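Local coordinates for protein endo-alpha-mannosidase (Bacteroides thetaiotaomicron, PDB 4ACY) that hydrolyses internal alpha-mannosidic linkages as a family GH99 endo-acting glycoside hydrolase, consistent with a role in processing N-glycans, at residues A[261-264]-A[265-268]. Sequence-based numbering, arbitrary orientation.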
loop_
_atom_site.group_PDB
_atom_site.type_symbol
_atom_site.label_atom_id
_atom_site.label_comp_id
_atom_site.label_asym_id
_atom_site.label_seq_id
_atom_site.Cartn_x
_atom_site.Cartn_y
_atom_site.Cartn_z
ATOM N N ALA A 261 -4.131 -0.881 19.398
ATOM C CA ALA A 261 -4.908 -0.561 20.600
ATOM C C ALA A 261 -5.772 0.679 20.423
ATOM O O ALA A 261 -6.776 0.836 21.124
ATOM C CB ALA A 261 -3.984 -0.384 21.802
ATOM N N ASN A 262 -5.390 1.557 19.493
ATOM C CA ASN A 262 -6.122 2.801 19.260
ATOM C C ASN A 262 -7.198 2.694 18.182
ATOM O O ASN A 262 -7.940 3.645 17.959
ATOM C CB ASN A 262 -5.167 3.944 18.911
ATOM C CG ASN A 262 -4.195 4.240 20.036
ATOM O OD1 ASN A 262 -4.578 4.223 21.203
ATOM N ND2 ASN A 262 -2.925 4.487 19.695
ATOM N N TRP A 263 -7.273 1.543 17.525
ATOM C CA TRP A 263 -8.166 1.381 16.377
ATOM C C TRP A 263 -9.669 1.459 16.688
ATOM O O TRP A 263 -10.416 2.090 15.943
ATOM C CB TRP A 263 -7.807 0.132 15.577
ATOM C CG TRP A 263 -6.497 0.286 14.828
ATOM C CD1 TRP A 263 -5.768 1.425 14.678
ATOM C CD2 TRP A 263 -5.808 -0.732 14.094
ATOM N NE1 TRP A 263 -4.649 1.180 13.912
ATOM C CE2 TRP A 263 -4.654 -0.137 13.530
ATOM C CE3 TRP A 263 -6.054 -2.088 13.854
ATOM C CZ2 TRP A 263 -3.733 -0.860 12.739
ATOM C CZ3 TRP A 263 -5.131 -2.816 13.074
ATOM C CH2 TRP A 263 -3.998 -2.188 12.518
ATOM N N LYS A 264 -10.117 0.837 17.775
ATOM C CA LYS A 264 -11.526 0.987 18.184
ATOM C C LYS A 264 -11.931 2.456 18.381
ATOM O O LYS A 264 -12.968 2.905 17.875
ATOM C CB LYS A 264 -11.833 0.155 19.435
ATOM C CG LYS A 264 -11.931 -1.324 19.149
ATOM C CD LYS A 264 -12.406 -2.097 20.381
ATOM C CE LYS A 264 -12.551 -3.576 20.061
ATOM N NZ LYS A 264 -13.116 -4.346 21.205
ATOM N N SER A 265 -11.097 3.205 19.094
ATOM C CA SER A 265 -11.336 4.634 19.332
ATOM C C SER A 265 -11.324 5.460 18.029
ATOM O O SER A 265 -12.124 6.373 17.848
ATOM C CB SER A 265 -10.332 5.155 20.367
ATOM O OG SER A 265 -10.404 6.563 20.510
HETATM N N MSE A 266 -10.423 5.130 17.111
HETATM C CA MSE A 266 -10.355 5.853 15.847
HETATM C C MSE A 266 -11.590 5.587 14.990
HETATM O O MSE A 266 -12.123 6.505 14.347
HETATM C CB MSE A 266 -9.053 5.529 15.111
HETATM C CG MSE A 266 -7.853 6.169 15.790
HETATM SE SE MSE A 266 -6.149 5.365 15.293
HETATM C CE MSE A 266 -6.111 5.953 13.450
ATOM N N GLN A 267 -12.054 4.340 15.004
ATOM C CA GLN A 267 -13.297 3.972 14.317
ATOM C C GLN A 267 -14.476 4.738 14.902
ATOM O O GLN A 267 -15.352 5.199 14.169
ATOM C CB GLN A 267 -13.556 2.463 14.421
ATOM C CG GLN A 267 -14.966 1.995 13.957
ATOM C CD GLN A 267 -15.263 2.276 12.478
ATOM O OE1 GLN A 267 -14.391 2.677 11.706
ATOM N NE2 GLN A 267 -16.520 2.072 12.085
ATOM N N GLN A 268 -14.495 4.854 16.227
ATOM C CA GLN A 268 -15.540 5.619 16.914
ATOM C C GLN A 268 -15.538 7.078 16.455
ATOM O O GLN A 268 -16.600 7.640 16.203
ATOM C CB GLN A 268 -15.380 5.539 18.441
ATOM C CG GLN A 268 -15.819 4.226 19.092
ATOM C CD GLN A 268 -15.448 4.151 20.586
ATOM O OE1 GLN A 268 -15.472 5.166 21.306
ATOM N NE2 GLN A 268 -15.109 2.950 21.055
HETATM O O HOH W 1 -9.110 2.001 20.886
#
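M266 N donates to N262 O at 3.0 Å, the first of three successive i to i+4 backbone bonds, the alpha-helical pattern of helix 263-272. Q267 N to W263 O (2.9 Å, N-H...O 164°) and Q268 N to K264 O (3.0 Å) follow. One step earlier the direct bond is replaced by a water, which donates to A261 O at 2.6 Å and accepts from S265 N at 2.9 Å, so the amide of S265 is satisfied through solvent.

The apolar part of the contact rests on M266, a selenomethionine introduced for the structure determination. With CG anti to its own carbonyl carbon (chi1 -72°), its chain runs back along the preceding turn and brings SE to 4.0 Å from W263 CD1. M266 SE lies 5.1 Å from the centroid of the W263 five-membered ring and 83° off the ring normal, which makes this a Met-aromatic contact at the indole edge. N262 CB, four residues before M266, touches the same SE, also at 4.0 Å.

Polar ends of this turn are engaged outside it: W263 NE1 bonds to A257 O, N262 ND2 to N256 O. Helix 263-272 joins strands 244-246 and 276-281 of the (beta/alpha)8 barrel, and the indole meets F277 edge-to-face and packs against the following helix 305-316. The NE1 bond, with the packing round the ring, probably fixes the turn of the indole, while the one water between A261 O and S265 N carries on the i to i+4 pairing where the two atoms do not meet directly, beside the buried W263 and M266.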